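Local atomic coordinates of xylulose kinase (Bifidobacterium adolescentis ATCC 15703, PDB entry 3I8B), a protein that probably catalyses the ATP-dependent phosphorylation of D-xylulose to D-xylulose 5-phosphate, as a member of the FGGY family of carbohydrate kinases. Residues G60-D64 with I257-N261; L68-Q74 with A269-N275; L109-Q115 with R125-W130; T366-Y370 with A501-R506. All coordinates share one frame; numbering follows the deposited sequence.

Contact 1 (G60-D64 with I257-N261); sequences GGLDD and IAGKN
D63 OD1 accepts hydrogen bonds from two waters that link it to the backbone of I257-N261. Water 2 lies 2.8 Å from D63 OD1 and accepts the N-H of K260; water 1, at a longer 3.1 Å from D63 OD1, accepts the N-H of L62 and gives its other hydrogen to I257 O. A chi1 of -67° sets CG of D63 anti to the carbonyl carbon, which brings OD1 to both waters. D63 and K260 lie alongside each other and point the same way, with D63 OD2 passing 3.7 Å from K260 CE. The gap of 4.1 Å from D63 OD2 to K260 NZ is beyond a salt bridge, though the lysine would probably still favour the charged carboxylate. Two backbone bonds also join the loops: G259 N to L62 O at 2.9 Å, almost straight (172°), and N261 N to D63 O at 3.0 Å, more bent. G259 has positive phi, easy for a glycine. In the actin-like N-terminal domain these are the loops that run into two neighbouring parallel strands, 65-72 and 267-273; G60, also with positive phi, is the C-prime residue of the Schellman motif ending helix 46-58. On the inner side L62 CB meets A258 CB at 3.6 Å, and L62 continues onto F52 of that helix and onto V19 and V21. N261 ND2 rests 3.6 Å from D63 CB, while D64 forms a salt bridge with R31.

Contact 2 (L68-Q74 with A269-N275); sequences LAVGGQQ and APGGGDN
The backbones run the same way, 34° apart end to end, and pair as parallel strands at G71-G272 and G72-G273; A269 N bonds L68 O, G272 N bonds V70 O at 3.0 Å, and G72 N bonds G272 O at 2.8 Å. The pairing skips a step around P270, where water 3 accepts the N-H of V70 and donates to A269 O. Methyls fill the start of the contact, A69 CB lying 3.8 Å from A269 CB, and both rest on Q468 of helix 460-474. Glycines then let the chains close up: a CB on G271 would clash with V70 O, and one on G273 with Q74 CG. Here the edge strand 267-273 of the mixed five-stranded sheet of the actin-like N-terminal domain pairs with strand 65-72, and the run G271-G273 leads from strand into helix 274-281, with G273 as N-cap. D274, the predicted proton acceptor, thus sits at the helix start, its side chain about 5 Å from that of D11. Its CG lies between the backbone N and the carbonyl carbon (chi1 52°), which places OD1 3.5 Å from Q74 CG and OD2 3.5 Å from Q73 CA. Water 4 donates to D274 OD2 and accepts the N-H of Q74, while D274 OD1 takes a weak bond from N275 N. Q74, a predicted substrate-binding residue, reaches over to N275 with its amide: Q74 NE2 gives N275 OD1 a weak bond of 3.1 Å, the two amide planes 69° apart. Q73 OE1 bonds T14 OG1, outside the pair.

Contact 3 (L109-Q115 with R125-W130); sequences LGAAPAQ and RGKQRW
L109 lays its CD1 methyl over one face of the W130 indole, 3.5 Å from the centroid of the five-membered ring and only 3° off its normal, a CH-pi contact; the indole is further held by the bond of W130 NE1 to L105 O. The carbonyl of L109 is used on a lone pair by R129 NH1, at 2.9 Å from L109 O. At G110 the helices nearly touch, G110 CA lying 3.4 Å from G126 CA, where a CB on G110 would clash with G126 N; G110 O accepts R125 NE at 2.9 Å and, weakly, R125 NH2. A112 O accepts R129 NH1 at 2.8 Å, with weak bonds from R129 NH2 and R125 NE. P113 O takes R129 NH2 from above its carbonyl plane, 3.1 Å away. A114 places its N over the centre of the R125 guanidinium. The chain of R129, extended from CG to NE, brings the guanidinium edge to L109 O, A112 O and P113 O, and E118 makes a salt bridge to R129 NH2 that would partly offset the neighbouring positive charges. A leucine in place of R129 would probably leave the carbonyls of L109, A112 and P113 without this donor and the turn free to shift. Two arginines one helical turn apart thus bind carbonyls where helix 99-110 gives way to loop, beside a close glycine-to-glycine approach with helix 122-134.

Contact 4 (T366-Y370 with A501-R506); sequences TLVPY and AYAKAR
T366 pushes its CG2 methyl into the hollow between Y502 and A505, 3.8 Å from Y502 CA and 3.7 Å from A505 CB. Two residues on, V368 CG2 fills the next hollow, 3.8 Å from A505 CB and 3.6 Å from R506 N, so the A505 methyl is wedged between the two. Y502, with CG anti to its N (chi1 177°), swings its ring down beside the strand and meets it edge-on: Y502 CE2 lies 3.3 Å from L367 O, a buried carbonyl with no hydrogen-bonding partner, and Y502 OH lies 3.4 Å from P369 CD. V368 CG1 presses on one face of the Y370 ring, whose hydroxyl abuts R506 CB; water 5 bridges Y370 OH and Y502 OH. The guanidinium of R506 leads off to a salt bridge with D413. With an alanine at Y502 the ring goes, which would probably open a gap beside P369 and L367 and leave water 5 without one of its two tyrosines. Strand 366-368 and the last helix, 496-506, cross at -52° with axes 8.2 Å apart, an alpha-on-beta packing that seats the C-terminal helix on the small antiparallel sheet 366-368/385-387 of the kinase's C-terminal region.

In the fold
Contacts 1 and 2 adjoin in the N-terminal domain: they alternate along the chain, their centres are 20 Å apart, and they touch where L62 CD1 packs 3.7 Å from L68 CD1, joining strands 65-72 and 267-273, the second at the sheet's edge, to the loops leading into them. Contact 3 comes between their segments in sequence but lies 32 Å from contact 2, centre to centre, in the same domain, joining helices 99-110 and 122-134. Contact 4 follows all three, 36 Å from contact 2 between centres, and ties the C-terminal helix to the other lobe. Contact 2 alone holds predicted active-site residues; the others lie 26 to 29 Å from the chain's centre.

Contact 1 (G60-D64 with I257-N261)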
loop_
_atom_site.group_PDB
_atom_site.type_symbol
_atom_site.label_atom_id
_atom_site.label_comp_id
_atom_site.label_asym_id
_atom_site.label_seq_id
_atom_site.Cartn_x
_atom_site.Cartn_y
_atom_site.Cartn_z
ATOM N N GLY A 60 10.414 21.845 -13.956
ATOM C CA GLY A 60 11.532 22.380 -14.719
ATOM C C GLY A 60 12.267 21.363 -15.578
ATOM O O GLY A 60 13.432 21.559 -15.937
ATOM N N GLY A 61 11.592 20.270 -15.924
ATOM C CA GLY A 61 12.220 19.251 -16.748
ATOM C C GLY A 61 13.181 18.402 -15.949
ATOM O O GLY A 61 13.416 18.665 -14.765
ATOM N N LEU A 62 13.732 17.382 -16.607
ATOM C CA LEU A 62 14.611 16.413 -15.976
ATOM C C LEU A 62 15.920 16.235 -16.770
ATOM O O LEU A 62 16.580 15.202 -16.666
ATOM C CB LEU A 62 13.899 15.060 -15.879
ATOM C CG LEU A 62 12.492 15.035 -15.280
ATOM C CD1 LEU A 62 11.847 13.659 -15.411
ATOM C CD2 LEU A 62 12.553 15.471 -13.828
ATOM N N ASP A 63 16.283 17.232 -17.567
ATOM C CA ASP A 63 17.469 17.133 -18.414
ATOM C C ASP A 63 18.741 16.985 -17.578
ATOM O O ASP A 63 19.740 16.458 -18.060
ATOM C CB ASP A 63 17.627 18.370 -19.291
ATOM C CG ASP A 63 16.539 18.513 -20.326
ATOM O OD1 ASP A 63 15.832 17.520 -20.643
ATOM O OD2 ASP A 63 16.411 19.644 -20.842
ATOM N N ASP A 64 18.701 17.464 -16.337
ATOM C CA ASP A 64 19.865 17.407 -15.456
ATOM C C ASP A 64 19.771 16.296 -14.410
ATOM O O ASP A 64 20.460 16.337 -13.386
ATOM C CB ASP A 64 20.072 18.759 -14.762
ATOM C CG ASP A 64 18.823 19.241 -14.010
ATOM O OD1 ASP A 64 17.774 18.560 -14.058
ATOM O OD2 ASP A 64 18.890 20.320 -13.379
ATOM N N ILE A 257 13.082 12.555 -22.414
ATOM C CA ILE A 257 12.381 12.689 -21.141
ATOM C C ILE A 257 13.296 13.062 -19.963
ATOM O O ILE A 257 12.980 13.988 -19.200
ATOM C CB ILE A 257 11.534 11.428 -20.822
ATOM C CG1 ILE A 257 10.333 11.354 -21.769
ATOM C CG2 ILE A 257 11.050 11.459 -19.393
ATOM C CD1 ILE A 257 9.821 9.945 -21.990
ATOM N N ALA A 258 14.418 12.364 -19.798
ATOM C CA ALA A 258 15.338 12.704 -18.713
ATOM C C ALA A 258 16.803 12.419 -19.068
ATOM O O ALA A 258 17.079 11.586 -19.934
ATOM C CB ALA A 258 14.958 11.966 -17.429
ATOM N N GLY A 259 17.720 13.124 -18.398
ATOM C CA GLY A 259 19.150 12.841 -18.476
ATOM C C GLY A 259 19.952 13.269 -19.700
ATOM O O GLY A 259 21.131 12.924 -19.785
ATOM N N LYS A 260 19.367 14.008 -20.649
ATOM C CA LYS A 260 20.143 14.360 -21.850
ATOM C C LYS A 260 21.407 15.190 -21.556
ATOM O O LYS A 260 22.370 15.143 -22.322
ATOM C CB LYS A 260 19.288 15.040 -22.923
ATOM C CG LYS A 260 19.040 16.517 -22.702
ATOM C CD LYS A 260 18.161 17.088 -23.801
ATOM C CE LYS A 260 18.264 18.608 -23.846
ATOM N NZ LYS A 260 17.288 19.203 -24.815
ATOM N N ASN A 261 21.401 15.933 -20.452
ATOM C CA ASN A 261 22.531 16.793 -20.087
ATOM C C ASN A 261 23.384 16.263 -18.936
ATOM O O ASN A 261 24.079 17.035 -18.279
ATOM C CB ASN A 261 22.063 18.226 -19.760
ATOM C CG ASN A 261 21.516 18.955 -20.976
ATOM O OD1 ASN A 261 21.930 18.688 -22.099
ATOM N ND2 ASN A 261 20.570 19.876 -20.757
HETATM O O HOH W 1 13.163 16.748 -19.244
HETATM O O HOH W 2 16.444 14.840 -20.953
#

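Contact 2 (L68-Q74 with A269-N275)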
loop_
_atom_site.group_PDB
_atom_site.type_symbol
_atom_site.label_atom_id
_atom_site.label_comp_id
_atom_site.label_asym_id
_atom_site.label_seq_id
_atom_site.Cartn_x
_atom_site.Cartn_y
_atom_site.Cartn_z
ATOM N N LEU A 68 16.050 8.094 -11.770
ATOM C CA LEU A 68 14.650 8.369 -11.497
ATOM C C LEU A 68 13.950 7.078 -11.050
ATOM O O LEU A 68 14.270 5.989 -11.544
ATOM C CB LEU A 68 13.990 8.931 -12.760
ATOM C CG LEU A 68 12.491 9.231 -12.780
ATOM C CD1 LEU A 68 12.229 10.361 -13.776
ATOM C CD2 LEU A 68 11.625 8.007 -13.126
ATOM N N ALA A 69 13.019 7.212 -10.105
ATOM C CA ALA A 69 12.183 6.096 -9.650
ATOM C C ALA A 69 10.732 6.524 -9.545
ATOM O O ALA A 69 10.432 7.659 -9.161
ATOM C CB ALA A 69 12.646 5.581 -8.301
ATOM N N VAL A 70 9.827 5.604 -9.865
ATOM C CA VAL A 70 8.402 5.882 -9.762
ATOM C C VAL A 70 7.772 5.078 -8.629
ATOM O O VAL A 70 7.837 3.850 -8.611
ATOM C CB VAL A 70 7.680 5.550 -11.066
ATOM C CG1 VAL A 70 6.199 5.864 -10.944
ATOM C CG2 VAL A 70 8.303 6.309 -12.210
ATOM N N GLY A 71 7.186 5.780 -7.667
ATOM C CA GLY A 71 6.369 5.143 -6.653
ATOM C C GLY A 71 4.936 5.236 -7.149
ATOM O O GLY A 71 4.529 6.288 -7.636
ATOM N N GLY A 72 4.174 4.148 -7.051
ATOM C CA GLY A 72 2.846 4.127 -7.625
ATOM C C GLY A 72 1.753 3.595 -6.714
ATOM O O GLY A 72 2.007 2.783 -5.808
ATOM N N GLN A 73 0.527 4.044 -6.959
ATOM C CA GLN A 73 -0.627 3.421 -6.308
ATOM C C GLN A 73 -0.555 1.910 -6.582
ATOM O O GLN A 73 -0.270 1.499 -7.703
ATOM C CB GLN A 73 -1.940 4.016 -6.837
ATOM C CG GLN A 73 -2.009 4.148 -8.354
ATOM C CD GLN A 73 -3.386 4.580 -8.838
ATOM O OE1 GLN A 73 -4.406 4.113 -8.327
ATOM N NE2 GLN A 73 -3.423 5.475 -9.823
ATOM N N GLN A 74 -0.796 1.089 -5.558
ATOM C CA GLN A 74 -0.634 -0.359 -5.690
ATOM C C GLN A 74 -1.736 -1.017 -6.521
ATOM O O GLN A 74 -2.785 -0.415 -6.747
ATOM C CB GLN A 74 -0.532 -1.024 -4.312
ATOM C CG GLN A 74 0.663 -0.553 -3.462
ATOM C CD GLN A 74 1.074 -1.557 -2.384
ATOM O OE1 GLN A 74 1.352 -2.739 -2.666
ATOM N NE2 GLN A 74 1.132 -1.089 -1.146
ATOM N N ALA A 269 15.576 3.389 -11.562
ATOM C CA ALA A 269 15.552 2.523 -10.389
ATOM C C ALA A 269 14.282 1.668 -10.439
ATOM O O ALA A 269 13.395 1.932 -11.247
ATOM C CB ALA A 269 15.611 3.364 -9.101
ATOM N N PRO A 270 14.204 0.621 -9.599
ATOM C CA PRO A 270 13.111 -0.339 -9.764
ATOM C C PRO A 270 11.716 0.257 -9.533
ATOM O O PRO A 270 10.748 -0.278 -10.066
ATOM C CB PRO A 270 13.417 -1.394 -8.706
ATOM C CG PRO A 270 14.909 -1.342 -8.564
ATOM C CD PRO A 270 15.233 0.125 -8.664
ATOM N N GLY A 271 11.619 1.347 -8.777
ATOM C CA GLY A 271 10.324 1.908 -8.421
ATOM C C GLY A 271 9.675 1.075 -7.318
ATOM O O GLY A 271 10.338 0.235 -6.690
ATOM N N GLY A 272 8.387 1.297 -7.067
ATOM C CA GLY A 272 7.699 0.521 -6.048
ATOM C C GLY A 272 6.275 0.957 -5.761
ATOM O O GLY A 272 5.793 1.959 -6.315
ATOM N N GLY A 273 5.602 0.206 -4.888
ATOM C CA GLY A 273 4.252 0.556 -4.446
ATOM C C GLY A 273 4.282 1.673 -3.410
ATOM O O GLY A 273 5.291 1.845 -2.699
ATOM N N ASP A 274 3.197 2.440 -3.319
ATOM C CA ASP A 274 3.222 3.648 -2.497
ATOM C C ASP A 274 3.534 3.402 -1.020
ATOM O O ASP A 274 4.379 4.084 -0.452
ATOM C CB ASP A 274 1.972 4.527 -2.685
ATOM C CG ASP A 274 0.661 3.766 -2.522
ATOM O OD1 ASP A 274 0.641 2.640 -1.975
ATOM O OD2 ASP A 274 -0.364 4.317 -2.961
ATOM N N ASN A 275 2.859 2.444 -0.389
ATOM C CA ASN A 275 3.143 2.164 1.018
ATOM C C ASN A 275 4.627 1.916 1.319
ATOM O O ASN A 275 5.178 2.506 2.253
ATOM C CB ASN A 275 2.292 1.005 1.518
ATOM C CG ASN A 275 0.831 1.377 1.639
ATOM O OD1 ASN A 275 -0.040 0.754 1.025
ATOM N ND2 ASN A 275 0.556 2.429 2.406
HETATM O O HOH W 3 10.784 3.302 -11.467
HETATM O O HOH W 4 -2.547 2.377 -3.417
#

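Contact 3 (L109-Q115 with R125-W130)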
loop_
_atom_site.group_PDB
_atom_site.type_symbol
_atom_site.label_atom_id
_atom_site.label_comp_id
_atom_site.label_asym_id
_atom_site.label_seq_id
_atom_site.Cartn_x
_atom_site.Cartn_y
_atom_site.Cartn_z
ATOM N N LEU A 109 -9.610 -21.889 -4.323
ATOM C CA LEU A 109 -8.423 -22.466 -3.675
ATOM C C LEU A 109 -8.751 -23.303 -2.437
ATOM O O LEU A 109 -8.007 -24.223 -2.092
ATOM C CB LEU A 109 -7.391 -21.394 -3.287
ATOM C CG LEU A 109 -6.032 -21.284 -3.997
ATOM C CD1 LEU A 109 -4.978 -20.627 -3.068
ATOM C CD2 LEU A 109 -5.521 -22.627 -4.485
ATOM N N GLY A 110 -9.842 -22.973 -1.754
ATOM C CA GLY A 110 -10.212 -23.696 -0.551
ATOM C C GLY A 110 -10.939 -24.994 -0.852
ATOM O O GLY A 110 -11.060 -25.853 0.020
ATOM N N ALA A 111 -11.410 -25.139 -2.088
ATOM C CA ALA A 111 -12.251 -26.276 -2.480
ATOM C C ALA A 111 -11.648 -27.656 -2.162
ATOM O O ALA A 111 -12.305 -28.493 -1.546
ATOM C CB ALA A 111 -12.624 -26.183 -3.948
ATOM N N ALA A 112 -10.414 -27.899 -2.589
ATOM C CA ALA A 112 -9.752 -29.174 -2.294
ATOM C C ALA A 112 -9.822 -29.497 -0.795
ATOM O O ALA A 112 -9.675 -28.609 0.047
ATOM C CB ALA A 112 -8.297 -29.164 -2.791
ATOM N N PRO A 113 -10.044 -30.782 -0.459
ATOM C CA PRO A 113 -10.301 -31.195 0.927
ATOM C C PRO A 113 -9.158 -30.831 1.866
ATOM O O PRO A 113 -8.007 -30.762 1.440
ATOM C CB PRO A 113 -10.420 -32.723 0.831
ATOM C CG PRO A 113 -10.613 -33.026 -0.637
ATOM C CD PRO A 113 -9.914 -31.933 -1.371
ATOM N N ALA A 114 -9.486 -30.604 3.134
ATOM C CA ALA A 114 -8.491 -30.297 4.154
ATOM C C ALA A 114 -7.366 -31.327 4.200
ATOM O O ALA A 114 -7.595 -32.536 4.100
ATOM C CB ALA A 114 -9.152 -30.183 5.517
ATOM N N GLN A 115 -6.145 -30.829 4.339
ATOM C CA GLN A 115 -4.995 -31.672 4.592
ATOM C C GLN A 115 -4.594 -31.483 6.034
ATOM O O GLN A 115 -4.947 -30.486 6.665
ATOM C CB GLN A 115 -3.822 -31.276 3.701
ATOM C CG GLN A 115 -4.117 -31.401 2.229
ATOM C CD GLN A 115 -4.064 -32.837 1.760
ATOM O OE1 GLN A 115 -2.991 -33.437 1.694
ATOM N NE2 GLN A 115 -5.221 -33.394 1.422
ATOM N N ARG A 125 -10.041 -22.187 4.850
ATOM C CA ARG A 125 -8.985 -22.979 4.242
ATOM C C ARG A 125 -8.441 -22.297 2.983
ATOM O O ARG A 125 -7.236 -22.294 2.737
ATOM C CB ARG A 125 -9.487 -24.394 3.939
ATOM C CG ARG A 125 -8.447 -25.308 3.327
ATOM C CD ARG A 125 -8.884 -26.760 3.352
ATOM N NE ARG A 125 -10.005 -27.042 2.456
ATOM C CZ ARG A 125 -11.193 -27.482 2.865
ATOM N NH1 ARG A 125 -11.408 -27.670 4.158
ATOM N NH2 ARG A 125 -12.164 -27.727 1.987
ATOM N N GLY A 126 -9.337 -21.709 2.198
ATOM C CA GLY A 126 -8.937 -21.001 1.001
ATOM C C GLY A 126 -8.129 -19.772 1.374
ATOM O O GLY A 126 -7.106 -19.501 0.762
ATOM N N LYS A 127 -8.587 -19.035 2.381
ATOM C CA LYS A 127 -7.848 -17.869 2.844
ATOM C C LYS A 127 -6.435 -18.269 3.244
ATOM O O LYS A 127 -5.477 -17.631 2.840
ATOM C CB LYS A 127 -8.559 -17.167 4.005
ATOM C CG LYS A 127 -9.834 -16.446 3.605
ATOM C CD LYS A 127 -10.461 -15.728 4.804
ATOM C CE LYS A 127 -11.707 -14.958 4.387
ATOM N NZ LYS A 127 -12.687 -14.849 5.508
ATOM N N GLN A 128 -6.309 -19.341 4.018
ATOM C CA GLN A 128 -5.008 -19.795 4.491
ATOM C C GLN A 128 -4.086 -20.214 3.350
ATOM O O GLN A 128 -2.873 -19.968 3.394
ATOM C CB GLN A 128 -5.187 -20.954 5.474
ATOM C CG GLN A 128 -3.933 -21.770 5.713
ATOM C CD GLN A 128 -4.119 -22.786 6.820
ATOM O OE1 GLN A 128 -4.694 -22.477 7.870
ATOM N NE2 GLN A 128 -3.645 -24.006 6.593
ATOM N N ARG A 129 -4.653 -20.858 2.335
ATOM C CA ARG A 129 -3.866 -21.302 1.183
ATOM C C ARG A 129 -3.357 -20.123 0.342
ATOM O O ARG A 129 -2.258 -20.184 -0.234
ATOM C CB ARG A 129 -4.675 -22.277 0.323
ATOM C CG ARG A 129 -4.733 -23.703 0.894
ATOM C CD ARG A 129 -5.831 -24.543 0.204
ATOM N NE ARG A 129 -5.839 -25.921 0.697
ATOM C CZ ARG A 129 -6.784 -26.815 0.425
ATOM N NH1 ARG A 129 -7.814 -26.488 -0.347
ATOM N NH2 ARG A 129 -6.695 -28.043 0.924
ATOM N N TRP A 130 -4.152 -19.060 0.264
ATOM C CA TRP A 130 -3.722 -17.840 -0.423
ATOM C C TRP A 130 -2.576 -17.169 0.323
ATOM O O TRP A 130 -1.561 -16.786 -0.275
ATOM C CB TRP A 130 -4.890 -16.855 -0.611
ATOM C CG TRP A 130 -5.718 -17.171 -1.809
ATOM C CD1 TRP A 130 -6.969 -17.752 -1.828
ATOM C CD2 TRP A 130 -5.357 -16.949 -3.177
ATOM N NE1 TRP A 130 -7.396 -17.895 -3.131
ATOM C CE2 TRP A 130 -6.424 -17.416 -3.974
ATOM C CE3 TRP A 130 -4.236 -16.391 -3.805
ATOM C CZ2 TRP A 130 -6.402 -17.345 -5.368
ATOM C CZ3 TRP A 130 -4.211 -16.328 -5.195
ATOM C CH2 TRP A 130 -5.287 -16.803 -5.958
#

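Contact 4 (T366-Y370 with A501-R506)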
loop_
_atom_site.group_PDB
_atom_site.type_symbol
_atom_site.label_atom_id
_atom_site.label_comp_id
_atom_site.label_asym_id
_atom_site.label_seq_id
_atom_site.Cartn_x
_atom_site.Cartn_y
_atom_site.Cartn_z
ATOM N N THR A 366 -16.160 0.430 26.971
ATOM C CA THR A 366 -15.283 0.070 25.870
ATOM C C THR A 366 -16.043 0.131 24.551
ATOM O O THR A 366 -17.173 -0.367 24.441
ATOM C CB THR A 366 -14.740 -1.346 26.047
ATOM O OG1 THR A 366 -13.938 -1.403 27.232
ATOM C CG2 THR A 366 -13.904 -1.754 24.845
ATOM N N LEU A 367 -15.425 0.759 23.559
ATOM C CA LEU A 367 -15.938 0.758 22.198
ATOM C C LEU A 367 -15.094 -0.169 21.342
ATOM O O LEU A 367 -13.867 -0.030 21.320
ATOM C CB LEU A 367 -15.874 2.169 21.604
ATOM C CG LEU A 367 -16.175 2.250 20.102
ATOM C CD1 LEU A 367 -17.581 1.690 19.798
ATOM C CD2 LEU A 367 -16.021 3.678 19.569
ATOM N N VAL A 368 -15.737 -1.125 20.671
ATOM C CA VAL A 368 -15.103 -1.867 19.586
ATOM C C VAL A 368 -15.654 -1.274 18.300
ATOM O O VAL A 368 -16.785 -1.561 17.907
ATOM C CB VAL A 368 -15.389 -3.381 19.643
ATOM C CG1 VAL A 368 -14.764 -4.102 18.432
ATOM C CG2 VAL A 368 -14.869 -3.971 20.941
ATOM N N PRO A 369 -14.852 -0.433 17.636
ATOM C CA PRO A 369 -15.377 0.493 16.633
ATOM C C PRO A 369 -15.496 -0.094 15.236
ATOM O O PRO A 369 -15.050 0.560 14.294
ATOM C CB PRO A 369 -14.308 1.595 16.592
ATOM C CG PRO A 369 -13.121 1.066 17.381
ATOM C CD PRO A 369 -13.383 -0.360 17.712
ATOM N N TYR A 370 -16.080 -1.277 15.091
ATOM C CA TYR A 370 -16.194 -1.885 13.768
ATOM C C TYR A 370 -17.393 -1.329 12.992
ATOM O O TYR A 370 -18.201 -2.078 12.443
ATOM C CB TYR A 370 -16.266 -3.414 13.860
ATOM C CG TYR A 370 -15.079 -4.062 14.546
ATOM C CD1 TYR A 370 -13.892 -3.361 14.759
ATOM C CD2 TYR A 370 -15.136 -5.388 14.958
ATOM C CE1 TYR A 370 -12.803 -3.960 15.386
ATOM C CE2 TYR A 370 -14.062 -5.987 15.576
ATOM C CZ TYR A 370 -12.903 -5.273 15.787
ATOM O OH TYR A 370 -11.849 -5.891 16.403
ATOM N N ALA A 501 -8.859 -4.371 28.323
ATOM C CA ALA A 501 -10.322 -4.326 28.311
ATOM C C ALA A 501 -10.872 -4.386 26.886
ATOM O O ALA A 501 -11.853 -5.073 26.614
ATOM C CB ALA A 501 -10.823 -3.068 29.017
ATOM N N TYR A 502 -10.231 -3.653 25.985
ATOM C CA TYR A 502 -10.618 -3.631 24.586
ATOM C C TYR A 502 -10.507 -5.028 24.000
ATOM O O TYR A 502 -11.397 -5.482 23.286
ATOM C CB TYR A 502 -9.715 -2.668 23.805
ATOM C CG TYR A 502 -9.982 -2.623 22.314
ATOM C CD1 TYR A 502 -9.339 -3.495 21.444
ATOM C CD2 TYR A 502 -10.878 -1.700 21.775
ATOM C CE1 TYR A 502 -9.583 -3.453 20.080
ATOM C CE2 TYR A 502 -11.123 -1.647 20.413
ATOM C CZ TYR A 502 -10.482 -2.529 19.570
ATOM O OH TYR A 502 -10.727 -2.479 18.213
ATOM N N ALA A 503 -9.406 -5.707 24.296
ATOM C CA ALA A 503 -9.179 -7.033 23.736
ATOM C C ALA A 503 -10.259 -8.008 24.186
ATOM O O ALA A 503 -10.776 -8.780 23.377
ATOM C CB ALA A 503 -7.795 -7.553 24.094
ATOM N N LYS A 504 -10.595 -7.971 25.473
ATOM C CA LYS A 504 -11.694 -8.784 25.978
ATOM C C LYS A 504 -12.954 -8.510 25.171
ATOM O O LYS A 504 -13.541 -9.429 24.606
ATOM C CB LYS A 504 -11.942 -8.524 27.469
ATOM C CG LYS A 504 -10.917 -9.187 28.390
ATOM C CD LYS A 504 -11.285 -9.022 29.865
ATOM C CE LYS A 504 -10.247 -9.677 30.784
ATOM N NZ LYS A 504 -9.006 -8.867 30.904
ATOM N N ALA A 505 -13.345 -7.242 25.090
ATOM C CA ALA A 505 -14.575 -6.865 24.391
ATOM C C ALA A 505 -14.629 -7.338 22.943
ATOM O O ALA A 505 -15.634 -7.888 22.516
ATOM C CB ALA A 505 -14.811 -5.350 24.468
ATOM N N ARG A 506 -13.557 -7.127 22.187
ATOM C CA ARG A 506 -13.579 -7.457 20.764
ATOM C C ARG A 506 -13.533 -8.955 20.544
ATOM O O ARG A 506 -13.919 -9.443 19.484
ATOM C CB ARG A 506 -12.435 -6.769 20.017
ATOM C CG ARG A 506 -11.055 -7.279 20.372
ATOM C CD ARG A 506 -10.522 -8.276 19.344
ATOM N NE ARG A 506 -9.067 -8.325 19.433
ATOM C CZ ARG A 506 -8.382 -9.230 20.122
ATOM N NH1 ARG A 506 -9.020 -10.190 20.775
ATOM N NH2 ARG A 506 -7.053 -9.174 20.164
HETATM O O HOH W 5 -9.497 -4.512 16.822
#